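Local coordinates for protein 1,3-alpha-isomaltosidase (Kribbella flavida DSM 17836, PDB 5X3I) that hydrolyses the alpha-1,3-glucosidic linkages of the cyclic tetrasaccharide cyclobis-(1-6)-alpha-nigerosyl inside the cell, releasing isomaltose, at residues 550-555 / 653-658; 586-591 / 630-635; 678-683 / 729-734; 696-701 / 710-715. The protein carries 1 engineered substitution. All blocks are in the same frame, centred on the assembly; numbering follows the deposited sequence.

From the N-terminal side, the chain first enters contact 1 at 550-555, on a helix of the TIM barrel. Contact 2 begins at 586-591 and closes at 630-635, so it lies wholly within the long excursion that contact 1 completes at 653-658, where the C-terminal domain has begun. A second pair follows in series: contact 3 opens at 678-683, contact 4 opens and closes at 696-701 and 710-715, and 729-734 then completes contact 3. The loops therefore nest two by two and none cross. Contact 1 ties barrel to C-terminal domain, contact 2 holds barrel elements together, and contacts 3 and 4 build the C-terminal beta sheets.

Contact 1: residues 550-555 / 653-658; sequences AGLTAA and PLMRPL
Met-655 reaches out as an extended arm and lays its sulfur against the backbone of Gly-551. Its CG is anti to the backbone N (chi1 -176°) and the rest of the chain runs on straight, which carries SD to 4.0 Å from Gly-551 C. Glycine suits this place because, having no side chain, it lets the broad thioether come right up to the helix. One residue further on, Leu-552 turns one branch to the same partner: its CD2 packs 4.0 Å from Met-655 CG. That methyl also serves Pro-657, whose CD lies 4.0 Å from Leu-552 CD2. The leucine and the proline ring run alongside each other with opposite headings, and the ring also rests with CG 3.8 Å from Leu-552 O. The tightest spot is at Ala-555, whose CB points toward 653-658 and stands only 3.1 Å from Met-655 O; a small methyl is what such a close backbone approach can hold. The same CB lies 4.2 Å from Pro-653 CB. All the touching residues are buried, and the contact is held by van der Waals packing of apolar groups on each other and on backbone carbonyls. Arg-656 turns the other way, where NE and NH2 hold Pro-653 O side-on and the guanidinium also pairs with Asp-661 and Asp-679. The contact thus sets helix 541-556 of the TIM barrel against the edge strand 655-656 of the C-terminal sheet, with Tyr-675 of the adjacent strand 675-677 touching Leu-552 and Met-655, and Trp-562 of barrel strand 562-565 also against the methionine.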
loop_
_atom_site.group_PDB
_atom_site.type_symbol
_atom_site.label_atom_id
_atom_site.label_comp_id
_atom_site.label_asym_id
_atom_site.label_seq_id
_atom_site.Cartn_x
_atom_site.Cartn_y
_atom_site.Cartn_z
ATOM N N ALA A 550 -4.405 3.184 9.959
ATOM C CA ALA A 550 -3.407 2.671 9.034
ATOM C C ALA A 550 -1.992 2.933 9.557
ATOM O O ALA A 550 -1.175 2.030 9.615
ATOM C CB ALA A 550 -3.594 3.298 7.656
ATOM N N GLY A 551 -1.724 4.179 9.944
ATOM C CA GLY A 551 -0.441 4.540 10.531
ATOM C C GLY A 551 -0.088 3.735 11.769
ATOM O O GLY A 551 1.015 3.223 11.883
ATOM N N LEU A 552 -1.039 3.611 12.689
ATOM C CA LEU A 552 -0.821 2.874 13.938
ATOM C C LEU A 552 -0.531 1.392 13.724
ATOM O O LEU A 552 0.371 0.831 14.338
ATOM C CB LEU A 552 -2.032 3.032 14.846
ATOM C CG LEU A 552 -2.192 4.460 15.338
ATOM C CD1 LEU A 552 -3.529 4.668 15.986
ATOM C CD2 LEU A 552 -1.053 4.769 16.297
ATOM N N THR A 553 -1.306 0.762 12.853
ATOM C CA THR A 553 -1.120 -0.648 12.571
ATOM C C THR A 553 0.187 -0.874 11.824
ATOM O O THR A 553 0.938 -1.777 12.174
ATOM C CB THR A 553 -2.301 -1.241 11.774
ATOM O OG1 THR A 553 -2.666 -0.375 10.697
ATOM C CG2 THR A 553 -3.512 -1.422 12.696
ATOM N N ALA A 554 0.479 -0.030 10.831
ATOM C CA ALA A 554 1.755 -0.128 10.116
ATOM C C ALA A 554 2.940 -0.006 11.073
ATOM O O ALA A 554 3.907 -0.755 10.980
ATOM C CB ALA A 554 1.849 0.931 9.020
ATOM N N ALA A 555 2.849 0.942 11.995
ATOM C CA ALA A 555 3.908 1.144 12.980
ATOM C C ALA A 555 4.095 -0.077 13.883
ATOM O O ALA A 555 5.211 -0.436 14.221
ATOM C CB ALA A 555 3.611 2.363 13.819
ATOM N N PRO A 653 7.960 1.850 18.568
ATOM C CA PRO A 653 7.472 2.608 17.405
ATOM C C PRO A 653 7.493 4.131 17.535
ATOM O O PRO A 653 7.429 4.672 18.631
ATOM C CB PRO A 653 6.031 2.120 17.260
ATOM C CG PRO A 653 6.090 0.703 17.748
ATOM C CD PRO A 653 7.023 0.773 18.938
ATOM N N LEU A 654 7.581 4.798 16.390
ATOM C CA LEU A 654 7.532 6.254 16.328
ATOM C C LEU A 654 6.107 6.776 16.461
ATOM O O LEU A 654 5.845 7.663 17.260
ATOM C CB LEU A 654 8.160 6.750 15.025
ATOM C CG LEU A 654 8.193 8.262 14.813
ATOM C CD1 LEU A 654 8.837 8.953 16.018
ATOM C CD2 LEU A 654 8.938 8.598 13.505
ATOM N N MET A 655 5.175 6.211 15.698
ATOM C CA MET A 655 3.779 6.537 15.906
ATOM C C MET A 655 3.219 5.340 16.686
ATOM O O MET A 655 2.894 4.304 16.114
ATOM C CB MET A 655 3.088 6.748 14.549
ATOM C CG MET A 655 1.635 7.182 14.573
ATOM S SD MET A 655 1.000 7.370 12.894
ATOM C CE MET A 655 -0.606 8.073 13.194
ATOM N N ARG A 656 3.030 5.534 17.988
ATOM C CA ARG A 656 3.043 4.401 18.912
ATOM C C ARG A 656 1.736 4.185 19.650
ATOM O O ARG A 656 1.381 4.978 20.525
ATOM C CB ARG A 656 4.184 4.563 19.927
ATOM C CG ARG A 656 4.413 3.347 20.831
ATOM C CD ARG A 656 5.448 3.649 21.909
ATOM N NE ARG A 656 6.673 4.209 21.348
ATOM C CZ ARG A 656 7.659 4.727 22.073
ATOM N NH1 ARG A 656 7.575 4.755 23.395
ATOM N NH2 ARG A 656 8.735 5.222 21.476
ATOM N N PRO A 657 1.026 3.098 19.310
ATOM C CA PRO A 657 -0.147 2.686 20.084
ATOM C C PRO A 657 0.226 2.544 21.554
ATOM O O PRO A 657 1.337 2.140 21.860
ATOM C CB PRO A 657 -0.517 1.331 19.469
ATOM C CG PRO A 657 0.009 1.385 18.093
ATOM C CD PRO A 657 1.283 2.187 18.183
ATOM N N LEU A 658 -0.685 2.884 22.447
ATOM C CA LEU A 658 -0.374 2.876 23.867
ATOM C C LEU A 658 -0.063 1.487 24.433
ATOM O O LEU A 658 0.513 1.386 25.509
ATOM C CB LEU A 658 -1.515 3.508 24.660
ATOM C CG LEU A 658 -1.438 5.023 24.856
ATOM C CD1 LEU A 658 -1.622 5.747 23.544
ATOM C CD2 LEU A 658 -2.478 5.484 25.859
#

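Contact 2: residues 586-591 / 630-635; sequences SAFMPI and ATLRES
Arg-633 drives its guanidinium into the loop 586-591 and takes hold of three backbone carbonyls, those of Ala-587, Met-589 and Pro-590. Met-589 O is gripped end-on by both terminal nitrogens, with NH1 2.7 Å and NH2 3.0 Å from it, and it receives them in the plane of its carbonyl. NH1 also bonds Ala-587 O at 2.7 Å, but here the nitrogen stands above the carbonyl plane. A weak bond from NH2 reaches Pro-590 O. With NE given to Phe-299 O, the flat group is held by acceptors round its edge, which would fix its rotation and probably help to stabilise its buried positive charge. The side chain leaves the helix with CG anti to the backbone N, then bends at chi2 (77°), bringing CD within 3.4 Å of Ala-587 O. Arginine suits a loop like this because its several N-H groups can satisfy a cluster of carbonyls at once. The loop, with its type I turn from Ser-586 to Met-589, joins helix 576-586 to the last strand of the TIM barrel, 591-593; helix 622-650, which carries the arginine, comes later in the same domain. Packing is looser on the other flank, where a lone apolar touch joins Phe-588 CZ to Leu-632 CD2 at 3.7 Å, the two side chains set roughly perpendicular. Leu-632 is partly exposed there, although Phe-742 of helix 735-742 touches both it and Phe-588, and Thr-631 next to it is exposed to solvent.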
loop_
_atom_site.group_PDB
_atom_site.type_symbol
_atom_site.label_atom_id
_atom_site.label_comp_id
_atom_site.label_asym_id
_atom_site.label_seq_id
_atom_site.Cartn_x
_atom_site.Cartn_y
_atom_site.Cartn_z
ATOM N N SER A 586 -1.613 15.843 11.598
ATOM C CA SER A 586 -0.537 15.366 10.728
ATOM C C SER A 586 0.821 15.971 11.084
ATOM O O SER A 586 1.852 15.328 10.911
ATOM C CB SER A 586 -0.868 15.658 9.270
ATOM O OG SER A 586 -2.010 14.934 8.874
ATOM N N ALA A 587 0.806 17.190 11.614
ATOM C CA ALA A 587 2.020 17.837 12.123
ATOM C C ALA A 587 2.677 17.016 13.242
ATOM O O ALA A 587 3.843 17.191 13.580
ATOM C CB ALA A 587 1.688 19.243 12.610
ATOM N N PHE A 588 1.866 16.182 13.862
ATOM C CA PHE A 588 2.262 15.204 14.875
ATOM C C PHE A 588 2.428 13.736 14.388
ATOM O O PHE A 588 2.280 12.793 15.166
ATOM C CB PHE A 588 1.347 15.372 16.074
ATOM C CG PHE A 588 1.526 16.723 16.735
ATOM C CD1 PHE A 588 0.661 17.765 16.467
ATOM C CD2 PHE A 588 2.615 16.968 17.554
ATOM C CE1 PHE A 588 0.836 18.997 17.051
ATOM C CE2 PHE A 588 2.795 18.208 18.141
ATOM C CZ PHE A 588 1.913 19.223 17.883
ATOM N N MET A 589 2.530 13.545 13.077
ATOM C CA MET A 589 2.718 12.215 12.493
ATOM C C MET A 589 4.107 12.104 11.832
ATOM O O MET A 589 4.756 13.119 11.623
ATOM C CB MET A 589 1.621 11.937 11.482
ATOM C CG MET A 589 0.233 11.799 12.102
ATOM S SD MET A 589 -1.001 11.509 10.845
ATOM C CE MET A 589 -2.465 12.038 11.714
ATOM N N PRO A 590 4.606 10.869 11.598
ATOM C CA PRO A 590 5.955 10.741 11.038
ATOM C C PRO A 590 6.181 11.542 9.743
ATOM O O PRO A 590 7.241 12.114 9.567
ATOM C CB PRO A 590 6.079 9.239 10.773
ATOM C CG PRO A 590 5.183 8.612 11.787
ATOM C CD PRO A 590 4.009 9.550 11.879
ATOM N N ILE A 591 5.188 11.571 8.865
ATOM C CA ILE A 591 5.303 12.263 7.594
ATOM C C ILE A 591 4.079 13.135 7.348
ATOM O O ILE A 591 2.942 12.639 7.259
ATOM C CB ILE A 591 5.463 11.282 6.411
ATOM C CG1 ILE A 591 6.655 10.343 6.625
ATOM C CG2 ILE A 591 5.580 12.049 5.096
ATOM C CD1 ILE A 591 8.010 11.006 6.462
ATOM N N ALA A 630 2.637 24.180 10.391
ATOM C CA ALA A 630 3.856 23.910 9.621
ATOM C C ALA A 630 5.098 24.477 10.312
ATOM O O ALA A 630 6.164 23.867 10.290
ATOM C CB ALA A 630 3.728 24.468 8.225
ATOM N N THR A 631 4.942 25.633 10.948
ATOM C CA THR A 631 6.059 26.285 11.618
ATOM C C THR A 631 6.431 25.534 12.894
ATOM O O THR A 631 7.604 25.348 13.198
ATOM C CB THR A 631 5.730 27.758 11.946
ATOM O OG1 THR A 631 5.391 28.442 10.736
ATOM C CG2 THR A 631 6.926 28.439 12.559
ATOM N N LEU A 632 5.416 25.107 13.633
ATOM C CA LEU A 632 5.613 24.234 14.776
ATOM C C LEU A 632 6.309 22.931 14.345
ATOM O O LEU A 632 7.251 22.479 14.989
ATOM C CB LEU A 632 4.267 23.942 15.450
ATOM C CG LEU A 632 4.324 23.259 16.820
ATOM C CD1 LEU A 632 3.132 23.657 17.676
ATOM C CD2 LEU A 632 4.361 21.757 16.669
ATOM N N ARG A 633 5.832 22.347 13.248
ATOM C CA ARG A 633 6.441 21.157 12.648
ATOM C C ARG A 633 7.957 21.319 12.460
ATOM O O ARG A 633 8.734 20.456 12.851
ATOM C CB ARG A 633 5.794 20.860 11.297
ATOM C CG ARG A 633 6.399 19.669 10.556
ATOM C CD ARG A 633 5.904 18.361 11.156
ATOM N NE ARG A 633 6.453 17.168 10.504
ATOM C CZ ARG A 633 6.135 15.931 10.865
ATOM N NH1 ARG A 633 5.256 15.740 11.856
ATOM N NH2 ARG A 633 6.680 14.889 10.238
ATOM N N GLU A 634 8.357 22.436 11.854
ATOM C CA GLU A 634 9.772 22.751 11.655
ATOM C C GLU A 634 10.552 22.636 12.958
ATOM O O GLU A 634 11.625 22.059 12.996
ATOM C CB GLU A 634 9.936 24.162 11.070
ATOM C CG GLU A 634 9.411 24.318 9.652
ATOM C CD GLU A 634 10.405 23.833 8.613
ATOM O OE1 GLU A 634 11.507 24.386 8.545
ATOM O OE2 GLU A 634 10.105 22.890 7.878
ATOM N N SER A 635 9.987 23.177 14.031
ATOM C CA SER A 635 10.643 23.144 15.335
ATOM C C SER A 635 10.746 21.738 15.907
ATOM O O SER A 635 11.588 21.477 16.747
ATOM C CB SER A 635 9.904 24.040 16.329
ATOM O OG SER A 635 9.973 25.383 15.916
#

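Contact 3: residues 678-683 / 729-734; sequences GDELLI and YCRASR. With SO4 (sulfate ion), chain K; SO4 (sulfate ion), chain J.
Leu-682 and Tyr-729 form a hydrogen-bonded pair of the antiparallel sheet in the C-terminal domain, and Leu-681 with Cys-730 forms the adjoining non-hydrogen-bonded pair. Three backbone bonds secure the strands: Leu-682 N to Tyr-729 O at 2.8 Å, Tyr-729 N to Leu-682 O at 3.0 Å, and Arg-731 N to Glu-680 O at 3.0 Å. On the face of Leu-681 and Cys-730, Leu-681 CD2 meets Cys-730 CB at 3.7 Å and Leu-738 of helix 735-742 covers both; a branched leucine and a slim cysteine fit together under that helix. On the face of Leu-682 and Tyr-729, both side chains pack on Thr-696 and Leu-698.

Charges gather where the strands end. Glu-680, bent at chi2 (-60°), brings OE1 to Arg-731 NH1 at 2.6 Å in a salt bridge that uses the syn lone pair, with the carboxylate turned 35° from the guanidinium plane. Nearby, Arg-734 pairs with Glu-737 and adds positive charge. Two sulfates, probably from the crystallisation liquor, sit beside these arginines. One accepts hydrogen bonds from Arg-731, its O3 2.9 Å from NH2 and its O4 3.1 Å from NH1, while O2 of the other sulfate lies over one face of the same guanidinium.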
loop_
_atom_site.group_PDB
_atom_site.type_symbol
_atom_site.label_atom_id
_atom_site.label_comp_id
_atom_site.label_asym_id
_atom_site.label_seq_id
_atom_site.Cartn_x
_atom_site.Cartn_y
_atom_site.Cartn_z
ATOM N N GLY A 678 6.914 9.263 19.425
ATOM C CA GLY A 678 8.109 8.998 20.201
ATOM C C GLY A 678 7.776 8.726 21.662
ATOM O O GLY A 678 6.620 8.505 22.018
ATOM N N ASP A 679 8.795 8.760 22.511
ATOM C CA ASP A 679 8.626 8.518 23.940
ATOM C C ASP A 679 7.793 9.588 24.644
ATOM O O ASP A 679 6.994 9.274 25.518
ATOM C CB ASP A 679 9.988 8.432 24.636
ATOM C CG ASP A 679 10.788 7.233 24.211
ATOM O OD1 ASP A 679 10.190 6.288 23.684
ATOM O OD2 ASP A 679 12.013 7.224 24.414
ATOM N N GLU A 680 8.021 10.853 24.302
ATOM C CA GLU A 680 7.553 11.956 25.147
ATOM C C GLU A 680 6.195 12.610 24.904
ATOM O O GLU A 680 5.703 13.313 25.778
ATOM C CB GLU A 680 8.607 13.071 25.101
ATOM C CG GLU A 680 10.044 12.576 25.095
ATOM C CD GLU A 680 10.416 11.746 26.313
ATOM O OE1 GLU A 680 9.639 11.693 27.281
ATOM O OE2 GLU A 680 11.505 11.149 26.304
ATOM N N LEU A 681 5.569 12.383 23.759
ATOM C CA LEU A 681 4.364 13.143 23.434
ATOM C C LEU A 681 3.177 12.245 23.133
ATOM O O LEU A 681 3.287 11.326 22.340
ATOM C CB LEU A 681 4.603 14.060 22.232
ATOM C CG LEU A 681 5.604 15.212 22.339
ATOM C CD1 LEU A 681 5.807 15.852 20.969
ATOM C CD2 LEU A 681 5.140 16.240 23.347
ATOM N N LEU A 682 2.035 12.555 23.734
ATOM C CA LEU A 682 0.800 11.838 23.470
ATOM C C LEU A 682 -0.128 12.704 22.632
ATOM O O LEU A 682 -0.436 13.843 22.984
ATOM C CB LEU A 682 0.127 11.415 24.782
ATOM C CG LEU A 682 -1.050 10.441 24.689
ATOM C CD1 LEU A 682 -1.139 9.612 25.944
ATOM C CD2 LEU A 682 -2.342 11.186 24.480
ATOM N N ILE A 683 -0.563 12.152 21.513
ATOM C CA ILE A 683 -1.384 12.875 20.558
ATOM C C ILE A 683 -2.808 12.329 20.549
ATOM O O ILE A 683 -3.005 11.126 20.652
ATOM C CB ILE A 683 -0.801 12.773 19.137
ATOM C CG1 ILE A 683 0.727 12.891 19.160
ATOM C CG2 ILE A 683 -1.447 13.787 18.220
ATOM C CD1 ILE A 683 1.246 14.187 19.756
ATOM N N TYR A 729 0.069 16.111 24.845
ATOM C CA TYR A 729 0.553 16.127 26.209
ATOM C C TYR A 729 1.970 15.606 26.246
ATOM O O TYR A 729 2.314 14.680 25.531
ATOM C CB TYR A 729 -0.370 15.299 27.118
ATOM C CG TYR A 729 -1.776 15.844 27.157
ATOM C CD1 TYR A 729 -2.147 16.788 28.103
ATOM C CD2 TYR A 729 -2.723 15.442 26.232
ATOM C CE1 TYR A 729 -3.417 17.309 28.130
ATOM C CE2 TYR A 729 -4.003 15.951 26.257
ATOM C CZ TYR A 729 -4.342 16.886 27.209
ATOM O OH TYR A 729 -5.607 17.404 27.236
ATOM N N CYS A 730 2.793 16.214 27.085
ATOM C CA CYS A 730 4.189 15.843 27.185
ATOM C C CYS A 730 4.478 15.232 28.543
ATOM O O CYS A 730 3.932 15.668 29.550
ATOM C CB CYS A 730 5.088 17.062 26.944
ATOM S SG CYS A 730 6.843 16.727 27.011
ATOM N N ARG A 731 5.333 14.220 28.563
ATOM C CA ARG A 731 5.784 13.642 29.817
ATOM C C ARG A 731 6.492 14.728 30.610
ATOM O O ARG A 731 7.402 15.382 30.098
ATOM C CB ARG A 731 6.705 12.446 29.577
ATOM C CG ARG A 731 5.993 11.238 28.983
ATOM C CD ARG A 731 6.950 10.090 28.694
ATOM N NE ARG A 731 7.530 9.527 29.906
ATOM C CZ ARG A 731 8.821 9.575 30.218
ATOM N NH1 ARG A 731 9.691 10.158 29.405
ATOM N NH2 ARG A 731 9.248 9.032 31.351
ATOM N N ALA A 732 6.062 14.916 31.852
ATOM C CA ALA A 732 6.498 16.040 32.669
ATOM C C ALA A 732 8.010 16.125 32.785
ATOM O O ALA A 732 8.576 17.206 32.734
ATOM C CB ALA A 732 5.870 15.955 34.048
ATOM N N SER A 733 8.663 14.983 32.927
ATOM C CA SER A 733 10.099 14.968 33.129
ATOM C C SER A 733 10.878 15.514 31.932
ATOM O O SER A 733 11.973 16.022 32.095
ATOM C CB SER A 733 10.569 13.553 33.450
ATOM O OG SER A 733 10.123 12.640 32.471
ATOM N N ARG A 734 10.345 15.348 30.727
ATOM C CA ARG A 734 10.999 15.877 29.535
ATOM C C ARG A 734 10.427 17.195 29.008
ATOM O O ARG A 734 10.846 17.668 27.953
ATOM C CB ARG A 734 10.991 14.818 28.435
ATOM C CG ARG A 734 11.484 13.463 28.923
ATOM C CD ARG A 734 12.863 13.512 29.541
ATOM N NE ARG A 734 13.917 13.505 28.535
ATOM C CZ ARG A 734 15.196 13.250 28.795
ATOM N NH1 ARG A 734 15.580 12.966 30.033
ATOM N NH2 ARG A 734 16.091 13.272 27.813
HETATM S S SO4 K . 7.191 11.418 34.056
HETATM O O1 SO4 K . 7.457 12.450 35.050
HETATM O O2 SO4 K . 7.843 11.806 32.814
HETATM O O3 SO4 K . 7.719 10.135 34.509
HETATM O O4 SO4 K . 5.752 11.288 33.848
HETATM S S SO4 J . 12.899 10.136 31.992
HETATM O O1 SO4 J . 13.277 11.189 32.927
HETATM O O2 SO4 J . 14.042 9.266 31.741
HETATM O O3 SO4 J . 11.809 9.352 32.563
HETATM O O4 SO4 J . 12.459 10.736 30.739
#

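Contact 4: residues 696-701 / 710-715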
loop_
_atom_site.group_PDB
_atom_site.type_symbol
_atom_site.label_atom_id
_atom_site.label_comp_id
_atom_site.label_asym_id
_atom_site.label_seq_id
_atom_site.Cartn_x
_atom_site.Cartn_y
_atom_site.Cartn_z
ATOM N N THR A 696 -9.205 13.121 26.301
ATOM C CA THR A 696 -8.019 12.313 26.097
ATOM C C THR A 696 -7.782 11.430 27.312
ATOM O O THR A 696 -7.969 11.870 28.439
ATOM C CB THR A 696 -6.776 13.204 25.853
ATOM O OG1 THR A 696 -7.004 14.050 24.723
ATOM C CG2 THR A 696 -5.548 12.364 25.615
ATOM N N TYR A 697 -7.383 10.185 27.092
ATOM C CA TYR A 697 -7.036 9.327 28.209
ATOM C C TYR A 697 -5.533 9.269 28.372
ATOM O O TYR A 697 -4.818 8.746 27.520
ATOM C CB TYR A 697 -7.601 7.910 28.040
ATOM C CG TYR A 697 -7.089 6.954 29.097
ATOM C CD1 TYR A 697 -7.587 6.987 30.392
ATOM C CD2 TYR A 697 -6.094 6.037 28.810
ATOM C CE1 TYR A 697 -7.111 6.132 31.367
ATOM C CE2 TYR A 697 -5.615 5.176 29.778
ATOM C CZ TYR A 697 -6.132 5.228 31.056
ATOM O OH TYR A 697 -5.657 4.370 32.019
ATOM N N LEU A 698 -5.060 9.810 29.483
ATOM C CA LEU A 698 -3.646 9.787 29.795
ATOM C C LEU A 698 -3.334 8.610 30.703
ATOM O O LEU A 698 -3.858 8.521 31.804
ATOM C CB LEU A 698 -3.222 11.095 30.458
ATOM C CG LEU A 698 -3.439 12.376 29.656
ATOM C CD1 LEU A 698 -3.007 13.580 30.468
ATOM C CD2 LEU A 698 -2.673 12.313 28.356
ATOM N N PRO A 699 -2.454 7.715 30.250
ATOM C CA PRO A 699 -2.061 6.557 31.053
ATOM C C PRO A 699 -1.202 6.972 32.239
ATOM O O PRO A 699 -1.032 8.167 32.483
ATOM C CB PRO A 699 -1.265 5.705 30.069
ATOM C CG PRO A 699 -0.710 6.690 29.096
ATOM C CD PRO A 699 -1.746 7.763 28.959
ATOM N N ALA A 700 -0.658 5.996 32.953
ATOM C CA ALA A 700 0.117 6.258 34.161
ATOM C C ALA A 700 1.318 7.142 33.864
ATOM O O ALA A 700 1.840 7.129 32.758
ATOM C CB ALA A 700 0.572 4.961 34.787
ATOM N N GLY A 701 1.757 7.886 34.876
ATOM C CA GLY A 701 2.818 8.871 34.743
ATOM C C GLY A 701 2.312 10.296 34.840
ATOM O O GLY A 701 1.120 10.523 35.023
ATOM N N ASP A 710 0.552 23.758 31.669
ATOM C CA ASP A 710 0.041 23.334 32.978
ATOM C C ASP A 710 0.103 21.825 33.192
ATOM O O ASP A 710 -0.113 21.050 32.265
ATOM C CB ASP A 710 -1.406 23.789 33.169
ATOM C CG ASP A 710 -1.547 25.287 33.197
ATOM O OD1 ASP A 710 -0.566 25.983 33.526
ATOM O OD2 ASP A 710 -2.651 25.764 32.891
ATOM N N ARG A 711 0.400 21.417 34.422
ATOM C CA ARG A 711 0.318 20.013 34.802
ATOM C C ARG A 711 -1.104 19.518 34.644
ATOM O O ARG A 711 -2.056 20.271 34.808
ATOM C CB ARG A 711 0.773 19.795 36.241
ATOM C CG ARG A 711 2.251 19.985 36.455
ATOM C CD ARG A 711 2.908 18.697 36.894
ATOM N NE ARG A 711 4.354 18.855 37.000
ATOM C CZ ARG A 711 5.187 17.893 37.379
ATOM N NH1 ARG A 711 4.717 16.693 37.694
ATOM N NH2 ARG A 711 6.492 18.131 37.442
ATOM N N VAL A 712 -1.240 18.250 34.299
ATOM C CA VAL A 712 -2.549 17.642 34.173
ATOM C C VAL A 712 -2.508 16.244 34.790
ATOM O O VAL A 712 -1.527 15.520 34.640
ATOM C CB VAL A 712 -2.972 17.606 32.691
ATOM C CG1 VAL A 712 -3.901 16.471 32.414
ATOM C CG2 VAL A 712 -3.605 18.930 32.291
ATOM N N PRO A 713 -3.570 15.857 35.505
ATOM C CA PRO A 713 -3.517 14.536 36.128
ATOM C C PRO A 713 -3.767 13.429 35.115
ATOM O O PRO A 713 -4.480 13.646 34.142
ATOM C CB PRO A 713 -4.637 14.599 37.167
ATOM C CG PRO A 713 -5.612 15.556 36.586
ATOM C CD PRO A 713 -4.799 16.588 35.856
ATOM N N SER A 714 -3.203 12.253 35.356
ATOM C CA SER A 714 -3.443 11.104 34.493
ATOM C C SER A 714 -4.902 10.692 34.614
ATOM O O SER A 714 -5.585 11.097 35.554
ATOM C CB SER A 714 -2.514 9.948 34.844
ATOM O OG SER A 714 -2.473 9.729 36.235
ATOM N N GLY A 715 -5.389 9.920 33.648
ATOM C CA GLY A 715 -6.813 9.660 33.536
ATOM C C GLY A 715 -7.450 10.468 32.423
ATOM O O GLY A 715 -6.760 10.980 31.546
HETATM O O HOH W 1 -0.252 8.574 37.096
#
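Leu-698 presses its CD1 methyl against CG1 of Val-712, 3.6 Å away, the two branches meeting nearly square. The leucine sets CG anti to its carbonyl carbon (chi1 -60°), which directs the branch toward segment 710-715, while Val-712 offers the methyl that stands anti to the backbone N. Branched apolar residues suit this spot, where both also touch Val-717. Beside them Leu-698 N bonds Gly-715 O at 2.9 Å, and Gly-715 N bonds Leu-698 O at 2.8 Å. This hydrogen-bonded antiparallel pair lies at one end of the two-stranded sheet of 693-698 and 715-720, whereas Val-712 belongs to the edge strand of the larger C-terminal sheet, so the chain at 713-714 steps from one sheet to the other. The two sheets face each other. Gly-715 has a phi of 103°, at which a CB would be jammed against the carbonyl O of Ser-714, so glycine is called for. Tyr-697, its CG anti to the backbone N, swings the ring round so that CD1 lies 4.0 Å from Gly-715 C, and its hydroxyl goes on to bond Asp-665 while the ring meets that of His-671. On the exposed side, Ser-714 has its CB 3.3 Å from Pro-699 O. Its OG stands between the backbone N and the carbonyl carbon (chi1 47°), a rotation that turns OG to a water 2.6 Å away. That water also accepts a bond from Gly-701 N at 3.1 Å, joining the serine to the loop after strand 693-698.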